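Local coordinates for uncharacterized protein (Shewanella loihica, PDB 3O0L) that is of unknown function but belongs to the DUF1425 family, adopts a two-sheet beta sandwich and is probably an exported lipoprotein in its natural form, at residues A[40-45]-A[90-95]; A[44-49]-A[80-85]; A[56-61]-A[102-107]; A[68-73]-A[94-99]. All blocks are in the same frame, centred on the assembly; numbering follows the deposited sequence. Where two conformers were deposited one is given.

Interaction 1: A[40-45]-A[90-95]; sequences LRARGT and VTALSP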
loop_
_atom_site.group_PDB
_atom_site.type_symbol
_atom_site.label_atom_id
_atom_site.label_comp_id
_atom_site.label_asym_id
_atom_site.label_seq_id
_atom_site.Cartn_x
_atom_site.Cartn_y
_atom_site.Cartn_z
ATOM N N LEU A 40 22.553 -6.317 4.389
ATOM C CA LEU A 40 21.645 -5.213 4.238
ATOM C C LEU A 40 20.933 -5.019 5.570
ATOM O O LEU A 40 20.841 -5.916 6.413
ATOM C CB LEU A 40 20.607 -5.491 3.155
ATOM C CG LEU A 40 21.075 -5.775 1.744
ATOM C CD1 LEU A 40 19.874 -6.076 0.887
ATOM C CD2 LEU A 40 21.841 -4.556 1.219
ATOM N N ARG A 41 20.417 -3.830 5.760
ATOM C CA ARG A 41 19.587 -3.563 6.909
ATOM C C ARG A 41 18.283 -2.982 6.416
ATOM O O ARG A 41 18.297 -1.976 5.707
ATOM C CB ARG A 41 20.264 -2.573 7.788
ATOM C CG ARG A 41 19.392 -2.124 8.900
ATOM C CD ARG A 41 20.218 -1.374 9.891
ATOM N NE ARG A 41 21.118 -2.250 10.638
ATOM C CZ ARG A 41 20.720 -3.046 11.626
ATOM N NH1 ARG A 41 19.427 -3.118 11.977
ATOM N NH2 ARG A 41 21.611 -3.791 12.249
ATOM N N ALA A 42 17.171 -3.575 6.837
ATOM C CA ALA A 42 15.843 -3.087 6.462
ATOM C C ALA A 42 15.491 -1.948 7.390
ATOM O O ALA A 42 15.669 -2.044 8.608
ATOM C CB ALA A 42 14.773 -4.212 6.610
ATOM N N ARG A 43 14.967 -0.876 6.811
ATOM C CA ARG A 43 14.460 0.249 7.590
ATOM C C ARG A 43 13.014 0.539 7.150
ATOM O O ARG A 43 12.757 0.862 5.983
ATOM C CB ARG A 43 15.358 1.464 7.411
ATOM C CG ARG A 43 16.781 1.180 7.993
ATOM C CD ARG A 43 17.548 2.445 8.180
ATOM N NE ARG A 43 18.866 2.179 8.726
ATOM C CZ ARG A 43 19.144 2.013 10.011
ATOM N NH1 ARG A 43 18.202 2.097 10.951
ATOM N NH2 ARG A 43 20.383 1.754 10.367
ATOM N N GLY A 44 12.103 0.379 8.099
ATOM C CA GLY A 44 10.687 0.558 7.852
ATOM C C GLY A 44 10.178 1.722 8.648
ATOM O O GLY A 44 10.758 2.098 9.682
ATOM N N THR A 45 9.095 2.320 8.158
ATOM C CA THR A 45 8.437 3.404 8.857
ATOM C C THR A 45 6.943 3.072 8.879
ATOM O O THR A 45 6.374 2.745 7.833
ATOM C CB THR A 45 8.704 4.760 8.144
ATOM O OG1 THR A 45 10.026 5.230 8.477
ATOM C CG2 THR A 45 7.643 5.813 8.559
ATOM N N VAL A 90 11.074 0.900 12.385
ATOM C CA VAL A 90 11.389 -0.520 12.642
ATOM C C VAL A 90 12.554 -0.944 11.755
ATOM O O VAL A 90 12.772 -0.423 10.644
ATOM C CB VAL A 90 10.163 -1.419 12.424
ATOM C CG1 VAL A 90 9.109 -1.106 13.464
ATOM C CG2 VAL A 90 9.648 -1.280 11.018
ATOM N N THR A 91 13.375 -1.861 12.272
ATOM C CA THR A 91 14.529 -2.264 11.539
ATOM C C THR A 91 14.815 -3.758 11.716
ATOM O O THR A 91 14.312 -4.379 12.639
ATOM C CB THR A 91 15.744 -1.434 11.985
ATOM O OG1 THR A 91 16.810 -1.642 11.041
ATOM C CG2 THR A 91 16.168 -1.817 13.416
ATOM N N ALA A 92 15.521 -4.333 10.750
ATOM C CA ALA A 92 15.948 -5.752 10.811
ATOM C C ALA A 92 17.214 -5.918 9.998
ATOM O O ALA A 92 17.337 -5.408 8.903
ATOM C CB ALA A 92 14.881 -6.690 10.268
ATOM N N LEU A 93 18.151 -6.681 10.550
ATOM C CA LEU A 93 19.346 -7.057 9.832
ATOM C C LEU A 93 19.008 -8.241 8.944
ATOM O O LEU A 93 18.271 -9.147 9.362
ATOM C CB LEU A 93 20.413 -7.433 10.853
ATOM C CG LEU A 93 21.812 -7.681 10.366
ATOM C CD1 LEU A 93 22.371 -6.451 9.670
ATOM C CD2 LEU A 93 22.641 -8.140 11.618
ATOM N N SER A 94 19.504 -8.228 7.716
ATOM C CA SER A 94 19.362 -9.368 6.797
ATOM C C SER A 94 19.915 -10.666 7.423
ATOM O O SER A 94 20.914 -10.640 8.145
ATOM C CB SER A 94 20.097 -9.104 5.489
ATOM O OG SER A 94 20.300 -10.313 4.771
ATOM N N PRO A 95 19.259 -11.816 7.166
ATOM C CA PRO A 95 19.708 -13.049 7.757
ATOM C C PRO A 95 20.871 -13.680 7.024
ATOM O O PRO A 95 21.564 -14.448 7.608
ATOM C CB PRO A 95 18.463 -13.945 7.714
ATOM C CG PRO A 95 17.735 -13.489 6.539
ATOM C CD PRO A 95 18.008 -12.004 6.404
HETATM O O HOH W 1 22.095 -9.184 2.751
#
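Strands 40-48 and 87-93 are antiparallel neighbours in one sheet of a beta sandwich, and this pair shows how a regular ladder can be reinforced by side chains on one of its faces. Their short axes run 165° apart. Hydrogen-bonded pairs Ala42/Ala92 and Gly44/Val90 alternate with the non-hydrogen-bonded pairs Arg41/Leu93 and Arg43/Thr91, and Ser94 N adds a bond to Leu40 O just beyond the last strand residue. Ala42 N reaches Ala92 O at 2.8 Å, nearly along the C=O axis, while Ala92 N returns to a lone pair of Ala42 O at 3.1 Å.

The face bearing Arg41, Arg43, Thr91 and Leu93 is largely polar, Leu93 apart. Thr91 places OG1 anti to its backbone N (chi1 -167°), which swings the hydroxyl across to the partner strand and lets it donate to Ala42 O at 2.7 Å. Arg41 leaves its backbone with CG anti to N, then bends at chi3 (-71°), so that its end turns back over the neighbouring strand. NH1 donates to Thr91 OG1 from the guanidinium edge, the acceptor lying in the plane. NH2 meets Leu93 CD1 at 3.8 Å. Arg43 lies alongside Thr91, pointing the same way, with OG1 over one face of its guanidinium.

The opposite face, with Ala42, Ala92 and Val90, is small and apolar and packs on Tyr58, Phe60 and Leu104 of the second sheet. Val90 CG2, held in the crowded position between its backbone N and carbonyl carbon, lies 3.8 Å from Gly44 CA.

Interaction 2: A[44-49]-A[80-85]; sequences GTIISK and LKLHGK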
loop_
_atom_site.group_PDB
_atom_site.type_symbol
_atom_site.label_atom_id
_atom_site.label_comp_id
_atom_site.label_asym_id
_atom_site.label_seq_id
_atom_site.Cartn_x
_atom_site.Cartn_y
_atom_site.Cartn_z
ATOM N N GLY A 44 12.103 0.379 8.099
ATOM C CA GLY A 44 10.687 0.558 7.852
ATOM C C GLY A 44 10.178 1.722 8.648
ATOM O O GLY A 44 10.758 2.098 9.682
ATOM N N THR A 45 9.095 2.320 8.158
ATOM C CA THR A 45 8.437 3.404 8.857
ATOM C C THR A 45 6.943 3.072 8.879
ATOM O O THR A 45 6.374 2.745 7.833
ATOM C CB THR A 45 8.704 4.760 8.144
ATOM O OG1 THR A 45 10.026 5.230 8.477
ATOM C CG2 THR A 45 7.643 5.813 8.559
ATOM N N ILE A 46 6.329 3.131 10.055
ATOM C CA ILE A 46 4.894 2.889 10.218
ATOM C C ILE A 46 4.340 4.121 10.878
ATOM O O ILE A 46 4.719 4.480 12.007
ATOM C CB ILE A 46 4.605 1.654 11.070
ATOM C CG1 ILE A 46 5.290 0.418 10.485
ATOM C CG2 ILE A 46 3.117 1.357 11.118
ATOM C CD1 ILE A 46 5.306 -0.813 11.466
ATOM N N ILE A 47 3.467 4.822 10.157
ATOM C CA ILE A 47 2.892 6.075 10.621
ATOM C C ILE A 47 1.406 5.934 10.773
ATOM O O ILE A 47 0.746 5.445 9.845
ATOM C CB ILE A 47 3.104 7.202 9.585
ATOM C CG1 ILE A 47 4.560 7.268 9.127
ATOM C CG2 ILE A 47 2.647 8.552 10.161
ATOM C CD1 ILE A 47 4.872 8.490 8.243
ATOM N N SER A 48 0.887 6.312 11.937
ATOM C CA SER A 48 -0.547 6.462 12.130
ATOM C C SER A 48 -0.965 7.910 11.876
ATOM O O SER A 48 -0.285 8.863 12.295
ATOM C CB SER A 48 -0.989 6.059 13.532
ATOM O OG SER A 48 -2.264 6.617 13.787
ATOM N N LYS A 49 -2.080 8.065 11.169
ATOM C CA LYS A 49 -2.629 9.373 10.873
ATOM C C LYS A 49 -4.035 9.440 11.457
ATOM O O LYS A 49 -4.918 10.087 10.902
ATOM C CB LYS A 49 -2.632 9.610 9.360
ATOM C CG LYS A 49 -1.254 9.779 8.743
ATOM C CD LYS A 49 -1.336 10.379 7.349
ATOM C CE LYS A 49 -0.093 10.058 6.514
ATOM N NZ LYS A 49 1.112 10.761 7.001
ATOM N N LEU A 80 3.168 -3.822 18.152
ATOM C CA LEU A 80 3.352 -2.392 18.419
ATOM C C LEU A 80 2.013 -1.791 18.797
ATOM O O LEU A 80 0.961 -2.164 18.258
ATOM C CB LEU A 80 3.789 -1.616 17.162
ATOM C CG LEU A 80 5.156 -1.689 16.507
ATOM C CD1 LEU A 80 5.130 -0.778 15.302
ATOM C CD2 LEU A 80 6.261 -1.280 17.462
ATOM N N LYS A 81 2.035 -0.829 19.701
ATOM C CA LYS A 81 0.881 0.005 19.934
ATOM C C LYS A 81 1.324 1.388 19.430
ATOM O O LYS A 81 2.230 2.009 19.986
ATOM C CB LYS A 81 0.459 0.023 21.416
ATOM C CG LYS A 81 -0.925 0.620 21.702
ATOM C CD LYS A 81 -1.205 0.766 23.219
ATOM N N LEU A 82 0.710 1.820 18.330
ATOM C CA LEU A 82 0.953 3.142 17.746
ATOM C C LEU A 82 -0.044 4.058 18.398
ATOM O O LEU A 82 -1.267 3.848 18.277
ATOM C CB LEU A 82 0.696 3.157 16.235
ATOM C CG LEU A 82 1.824 3.173 15.211
ATOM C CD1 LEU A 82 1.175 3.165 13.837
ATOM C CD2 LEU A 82 2.661 4.391 15.377
ATOM N N HIS A 83 0.455 5.064 19.086
ATOM C CA HIS A 83 -0.422 6.052 19.682
ATOM C C HIS A 83 -0.934 6.974 18.561
ATOM O O HIS A 83 -0.448 6.914 17.422
ATOM C CB HIS A 83 0.295 6.768 20.819
ATOM C CG HIS A 83 0.626 5.859 21.964
ATOM N ND1 HIS A 83 1.716 5.011 21.954
ATOM C CD2 HIS A 83 -0.007 5.639 23.141
ATOM C CE1 HIS A 83 1.748 4.319 23.078
ATOM N NE2 HIS A 83 0.715 4.682 23.817
ATOM N N GLY A 84 -1.951 7.769 18.838
ATOM C CA GLY A 84 -2.499 8.613 17.791
ATOM C C GLY A 84 -1.418 9.472 17.164
ATOM O O GLY A 84 -0.609 10.037 17.863
ATOM N N LYS A 85 -1.369 9.528 15.845
ATOM C CA LYS A 85 -0.415 10.381 15.119
ATOM C C LYS A 85 1.064 10.083 15.368
ATOM O O LYS A 85 1.927 10.873 15.011
ATOM C CB LYS A 85 -0.718 11.868 15.355
ATOM C CG LYS A 85 -2.204 12.249 15.247
ATOM C CD LYS A 85 -2.847 11.753 13.975
ATOM C CE LYS A 85 -4.296 12.239 13.823
ATOM N NZ LYS A 85 -4.397 13.589 13.207
HETATM O O HOH W 2 -2.799 5.419 16.047
#
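Ile46 and Leu80 reach toward each other tip to tip, their CD1 methyls meeting at 3.8 Å. Ile46 CG2, anti to the backbone N, touches Leu82 CD1 at 3.8 Å where the two side chains cross obliquely. Leu82 stands at an unusual chi1 of -105°, off the staggered positions, and this carries CD1 between the side chains of Ile46 and Ser48, with Ser48 CB 3.6 Å away.

These residues belong to the two facing sheets of the beta sandwich, for strand 40-48 lies in one and strand 78-82 in the other. The short axes are 8.8 Å apart at their closest and 43° apart in direction, so between the strands themselves the contact is made mainly by side chains. Leu56, on the central strand 54-63 of the second sheet, touches Ile46, Leu80 and Leu82.

Toward the strand ends the contact becomes polar. Ser48 turns OG anti to its backbone N and bonds to a water at 2.6 Å, which donates to Leu82 O; the same OG accepts from Ser50 N. Past the strands the two backbones draw close, and Lys85 CA makes a C-H...O contact with Ser48 O at 3.2 Å. Lys85, bent at chi2 and chi4, lays its CD against Lys49 C.

Interaction 3: A[56-61]-A[102-107]; sequences LQYKFT and CELYVR
This is an antiparallel strand pairing between the central strand 54-63 and the edge strand 101-109 of the three-stranded sheet, with the short axes 163° apart. Six backbone hydrogen bonds join Gln57/Arg107, Lys59/Tyr105 and Thr61/Glu103; Tyr105 N to Lys59 O, at 2.9 Å, is nearly along the C=O axis.

The inner face is carried by Tyr58, Phe60, Leu104 and Val106. Leu104, with CG anti to the backbone N, sends CD1 over the centre of the Phe60 ring in a CH-pi contact, 3.9 Å from the centroid. The same methyl touches Tyr58 CD2 at 3.8 Å, so it fills the angle between two aromatic side chains. Cys102 SG comes obliquely to the Phe60 ring, nearest CD1. Val28 and Ala30 of the facing sheet pack against Leu104.

On the outer face, Gln57 and Arg107 lie alongside each other. NE and NH2 of Arg107 converge side-on on Gln57 OE1, at 2.9 and 2.8 Å, with the acceptor in the guanidinium plane, and Trp77 adds a cation-pi partner. Thr61 OG1 sits at the edge of the Tyr105 ring, 3.3 Å from CE1, while bonding to Tyr63 OH.

Residues 105-107 also pair with an antiparallel strand of the second subunit, so the sheet runs on across the interface. The two facing antiparallel sheets form a sandwich consistent with the immunoglobulin-like fold of the E-set clan.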
loop_
_atom_site.group_PDB
_atom_site.type_symbol
_atom_site.label_atom_id
_atom_site.label_comp_id
_atom_site.label_asym_id
_atom_site.label_seq_id
_atom_site.Cartn_x
_atom_site.Cartn_y
_atom_site.Cartn_z
ATOM N N LEU A 56 -0.948 -2.984 16.256
ATOM C CA LEU A 56 -0.660 -3.721 15.042
ATOM C C LEU A 56 0.525 -4.664 15.245
ATOM O O LEU A 56 1.121 -4.717 16.316
ATOM C CB LEU A 56 -0.460 -2.766 13.864
ATOM C CG LEU A 56 0.510 -1.602 14.009
ATOM C CD1 LEU A 56 1.908 -2.078 13.862
ATOM C CD2 LEU A 56 0.185 -0.583 12.920
ATOM N N GLN A 57 0.769 -5.490 14.240
ATOM C CA GLN A 57 1.910 -6.401 14.243
ATOM C C GLN A 57 2.635 -6.243 12.947
ATOM O O GLN A 57 2.026 -5.905 11.915
ATOM C CB GLN A 57 1.438 -7.834 14.338
ATOM C CG GLN A 57 0.693 -8.132 15.593
ATOM C CD GLN A 57 0.589 -9.613 15.743
ATOM O OE1 GLN A 57 -0.018 -10.285 14.905
ATOM N NE2 GLN A 57 1.252 -10.152 16.757
ATOM N N TYR A 58 3.953 -6.460 12.979
ATOM C CA TYR A 58 4.743 -6.361 11.781
ATOM C C TYR A 58 5.822 -7.408 11.692
ATOM O O TYR A 58 6.226 -7.989 12.710
ATOM C CB TYR A 58 5.390 -4.969 11.675
ATOM C CG TYR A 58 6.589 -4.790 12.594
ATOM C CD1 TYR A 58 6.411 -4.396 13.935
ATOM C CD2 TYR A 58 7.880 -5.039 12.136
ATOM C CE1 TYR A 58 7.515 -4.273 14.801
ATOM C CE2 TYR A 58 8.959 -4.938 12.967
ATOM C CZ TYR A 58 8.781 -4.527 14.300
ATOM O OH TYR A 58 9.881 -4.379 15.106
ATOM N N LYS A 59 6.282 -7.636 10.469
ATOM C CA LYS A 59 7.509 -8.414 10.244
ATOM C C LYS A 59 8.037 -8.169 8.870
ATOM O O LYS A 59 7.287 -7.823 7.952
ATOM C CB LYS A 59 7.324 -9.917 10.466
ATOM C CG LYS A 59 6.659 -10.699 9.400
ATOM C CD LYS A 59 6.993 -12.161 9.655
ATOM C CE LYS A 59 6.124 -13.091 8.880
ATOM N NZ LYS A 59 6.149 -14.457 9.511
ATOM N N PHE A 60 9.348 -8.285 8.747
ATOM C CA PHE A 60 9.988 -8.208 7.441
ATOM C C PHE A 60 10.183 -9.596 6.888
ATOM O O PHE A 60 10.378 -10.549 7.646
ATOM C CB PHE A 60 11.379 -7.577 7.532
ATOM C CG PHE A 60 11.395 -6.111 7.887
ATOM C CD1 PHE A 60 11.319 -5.141 6.898
ATOM C CD2 PHE A 60 11.551 -5.704 9.186
ATOM C CE1 PHE A 60 11.355 -3.829 7.205
ATOM C CE2 PHE A 60 11.589 -4.359 9.500
ATOM C CZ PHE A 60 11.498 -3.419 8.513
ATOM N N THR A 61 10.204 -9.688 5.565
ATOM C CA THR A 61 10.630 -10.893 4.859
ATOM C C THR A 61 11.725 -10.465 3.876
ATOM O O THR A 61 11.804 -9.288 3.466
ATOM C CB THR A 61 9.490 -11.565 4.100
ATOM O OG1 THR A 61 8.917 -10.610 3.222
ATOM C CG2 THR A 61 8.366 -12.018 5.065
ATOM N N CYS A 102 14.074 -6.454 0.963
ATOM C CA CYS A 102 13.114 -6.801 2.002
ATOM C C CYS A 102 11.749 -6.285 1.652
ATOM O O CYS A 102 11.600 -5.438 0.745
ATOM C CB CYS A 102 13.483 -6.190 3.357
ATOM S SG CYS A 102 13.084 -4.371 3.539
ATOM N N GLU A 103 10.755 -6.807 2.370
ATOM C CA GLU A 103 9.371 -6.330 2.314
ATOM C C GLU A 103 8.869 -6.277 3.757
ATOM O O GLU A 103 9.143 -7.197 4.551
ATOM C CB GLU A 103 8.496 -7.263 1.467
ATOM C CG GLU A 103 8.877 -7.345 -0.013
ATOM C CD GLU A 103 8.106 -8.416 -0.798
ATOM O OE1 GLU A 103 7.338 -9.199 -0.187
ATOM O OE2 GLU A 103 8.284 -8.487 -2.035
ATOM N N LEU A 104 8.192 -5.199 4.125
ATOM C CA LEU A 104 7.597 -5.040 5.449
ATOM C C LEU A 104 6.123 -5.378 5.348
ATOM O O LEU A 104 5.447 -4.850 4.465
ATOM C CB LEU A 104 7.762 -3.606 5.949
ATOM C CG LEU A 104 7.119 -3.194 7.276
ATOM C CD1 LEU A 104 7.633 -4.102 8.426
ATOM C CD2 LEU A 104 7.384 -1.735 7.583
ATOM N N TYR A 105 5.634 -6.251 6.230
ATOM C CA TYR A 105 4.199 -6.559 6.377
ATOM C C TYR A 105 3.678 -6.054 7.707
ATOM O O TYR A 105 4.358 -6.191 8.714
ATOM C CB TYR A 105 3.960 -8.059 6.315
ATOM C CG TYR A 105 4.285 -8.625 4.965
ATOM C CD1 TYR A 105 5.577 -9.006 4.622
ATOM C CD2 TYR A 105 3.298 -8.688 3.986
ATOM C CE1 TYR A 105 5.853 -9.469 3.362
ATOM C CE2 TYR A 105 3.563 -9.161 2.725
ATOM C CZ TYR A 105 4.822 -9.558 2.428
ATOM O OH TYR A 105 5.031 -10.012 1.166
ATOM N N VAL A 106 2.486 -5.448 7.691
ATOM C CA VAL A 106 1.828 -4.934 8.864
ATOM C C VAL A 106 0.431 -5.469 8.873
ATOM O O VAL A 106 -0.265 -5.453 7.841
ATOM C CB VAL A 106 1.796 -3.388 8.868
ATOM C CG1 VAL A 106 0.897 -2.841 9.956
ATOM C CG2 VAL A 106 3.225 -2.802 8.979
ATOM N N ARG A 107 -0.005 -5.962 10.030
ATOM C CA ARG A 107 -1.368 -6.408 10.121
ATOM C C ARG A 107 -2.072 -5.751 11.280
ATOM O O ARG A 107 -1.453 -5.389 12.278
ATOM C CB ARG A 107 -1.458 -7.915 10.062
ATOM C CG ARG A 107 -0.981 -8.626 11.193
ATOM C CD ARG A 107 -0.952 -10.129 10.872
ATOM N NE ARG A 107 -0.626 -10.845 12.084
ATOM C CZ ARG A 107 -0.391 -12.157 12.176
ATOM N NH1 ARG A 107 -0.438 -12.976 11.116
ATOM N NH2 ARG A 107 -0.093 -12.646 13.359
#

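Interaction 4: A[68-73]-A[94-99]; sequences ATVEDE and SPNATA
Two loops meet at one end of the beta sandwich, the 94-99 segment being shaped by an Asx turn and a type I beta turn. The turn spans Asn96 to Ala99 and is closed by Ala99 N to Asn96 O. Within it Asn96, whose CG takes the crowded position between backbone N and carbonyl carbon (chi1 77°), aims OD1 forward along the chain. There OD1 accepts twice from Thr98: from the backbone N at 2.8 Å and, on a lone pair, from the hydroxyl OG1 at 2.7 Å. This double grip fixes the rotation of the amide and leaves ND2 turned toward the other loop.

Val70 carries the contact between the loops. With CG1 anti to the backbone N (chi1 180°), its two branches fork: CG1 goes to ND2 of Asn96, 3.3 Å away, and also to Pro95 CG, whereas CG2 rests on Ala99 CB at 4.1 Å. Val70 itself is tied by its backbone to Trp62 of strand 54-63.

The proline ring is approached by oxygens. Glu71 O lies 3.4 Å from Pro95 CG, and Asp72, its CG anti to the backbone N, crosses the proline at about a right angle so that OD1 comes to CB. Trp62 also packs on Pro95 and Asp72. A water joins the loops, donating to Glu71 O and accepting from Asn96 ND2 at 2.7 Å.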
loop_
_atom_site.group_PDB
_atom_site.type_symbol
_atom_site.label_atom_id
_atom_site.label_comp_id
_atom_site.label_asym_id
_atom_site.label_seq_id
_atom_site.Cartn_x
_atom_site.Cartn_y
_atom_site.Cartn_z
ATOM N N ALA A 68 13.522 -15.638 -4.495
ATOM C CA ALA A 68 13.263 -16.692 -3.514
ATOM C C ALA A 68 13.314 -16.091 -2.098
ATOM O O ALA A 68 14.087 -15.178 -1.860
ATOM C CB ALA A 68 14.262 -17.801 -3.657
ATOM N N THR A 69 12.478 -16.590 -1.190
ATOM C CA THR A 69 12.462 -16.149 0.208
ATOM C C THR A 69 13.701 -16.683 0.883
ATOM O O THR A 69 14.023 -17.848 0.709
ATOM C CB THR A 69 11.217 -16.675 0.953
ATOM O OG1 THR A 69 10.065 -16.036 0.408
ATOM C CG2 THR A 69 11.271 -16.345 2.437
ATOM N N VAL A 70 14.363 -15.838 1.664
ATOM C CA VAL A 70 15.584 -16.197 2.359
ATOM C C VAL A 70 15.205 -16.652 3.771
ATOM O O VAL A 70 14.426 -15.961 4.478
ATOM C CB VAL A 70 16.528 -14.982 2.423
ATOM C CG1 VAL A 70 17.800 -15.318 3.143
ATOM C CG2 VAL A 70 16.849 -14.437 1.003
ATOM N N GLU A 71 15.740 -17.796 4.192
ATOM C CA GLU A 71 15.441 -18.319 5.511
ATOM C C GLU A 71 15.763 -17.270 6.561
ATOM O O GLU A 71 16.882 -16.751 6.586
ATOM C CB GLU A 71 16.245 -19.571 5.817
ATOM C CG GLU A 71 16.066 -20.078 7.246
ATOM C CD GLU A 71 14.644 -20.398 7.649
ATOM O OE1 GLU A 71 13.856 -20.834 6.778
ATOM O OE2 GLU A 71 14.319 -20.227 8.859
ATOM N N ASP A 72 14.806 -17.002 7.449
ATOM C CA ASP A 72 14.940 -15.949 8.456
ATOM C C ASP A 72 14.633 -16.534 9.837
ATOM O O ASP A 72 13.513 -16.411 10.345
ATOM C CB ASP A 72 13.970 -14.813 8.083
ATOM C CG ASP A 72 14.276 -13.455 8.763
ATOM O OD1 ASP A 72 15.359 -13.255 9.368
ATOM O OD2 ASP A 72 13.378 -12.566 8.665
ATOM N N GLU A 73 15.603 -17.226 10.424
ATOM C CA GLU A 73 15.350 -17.994 11.648
ATOM C C GLU A 73 14.925 -17.133 12.809
ATOM O O GLU A 73 15.550 -16.111 13.081
ATOM C CB GLU A 73 16.619 -18.715 12.081
ATOM C CG GLU A 73 17.104 -19.830 11.159
ATOM C CD GLU A 73 16.282 -21.094 11.245
ATOM O OE1 GLU A 73 15.406 -21.200 12.133
ATOM O OE2 GLU A 73 16.470 -21.950 10.360
ATOM N N SER A 94 19.504 -8.228 7.716
ATOM C CA SER A 94 19.362 -9.368 6.797
ATOM C C SER A 94 19.915 -10.666 7.423
ATOM O O SER A 94 20.914 -10.640 8.145
ATOM C CB SER A 94 20.097 -9.104 5.489
ATOM O OG SER A 94 20.300 -10.313 4.771
ATOM N N PRO A 95 19.259 -11.816 7.166
ATOM C CA PRO A 95 19.708 -13.049 7.757
ATOM C C PRO A 95 20.871 -13.680 7.024
ATOM O O PRO A 95 21.564 -14.448 7.608
ATOM C CB PRO A 95 18.463 -13.945 7.714
ATOM C CG PRO A 95 17.735 -13.489 6.539
ATOM C CD PRO A 95 18.008 -12.004 6.404
ATOM N N ASN A 96 21.101 -13.351 5.758
ATOM C CA ASN A 96 22.328 -13.764 5.125
ATOM C C ASN A 96 22.642 -12.874 3.938
ATOM O O ASN A 96 21.761 -12.163 3.408
ATOM C CB ASN A 96 22.371 -15.266 4.795
ATOM C CG ASN A 96 21.568 -15.665 3.587
ATOM O OD1 ASN A 96 21.816 -15.198 2.474
ATOM N ND2 ASN A 96 20.708 -16.667 3.770
ATOM N N ALA A 97 23.891 -12.928 3.534
ATOM C CA ALA A 97 24.395 -12.018 2.488
ATOM C C ALA A 97 23.775 -12.201 1.098
ATOM O O ALA A 97 23.981 -11.341 0.221
ATOM C CB ALA A 97 25.876 -12.139 2.425
ATOM N N THR A 98 23.027 -13.274 0.846
ATOM C CA THR A 98 22.354 -13.419 -0.458
ATOM C C THR A 98 21.087 -12.581 -0.582
ATOM O O THR A 98 20.590 -12.416 -1.685
ATOM C CB THR A 98 21.981 -14.877 -0.857
ATOM O OG1 THR A 98 20.905 -15.366 -0.035
ATOM C CG2 THR A 98 23.188 -15.803 -0.844
ATOM N N ALA A 99 20.557 -12.053 0.523
ATOM C CA ALA A 99 19.344 -11.247 0.469
ATOM C C ALA A 99 19.634 -9.939 -0.231
ATOM O O ALA A 99 20.652 -9.279 0.049
ATOM C CB ALA A 99 18.815 -10.987 1.870
HETATM O O HOH W 3 19.767 -17.715 6.093
#

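Interactions 1 and 3 are strand pairings, one in each sheet, and they meet face to face in the sandwich core, small residues of one sheet against aromatic rings of the other. Both rest on backbone hydrogen bonds, with mostly polar side chains on the outer faces. Interaction 2 shares strand 40-48 with interaction 1 but joins the two sheets through methyls and a water, while the backbone of Leu80 also pairs with that of Leu56 of interaction 3. Interaction 4, which shares Ser94 and Pro95 with interaction 1, lies nearer the surface, its centre about 18 Å from the centre of the chain, and relies on apolar touches and a bridging water, with turn bonds shaping one loop.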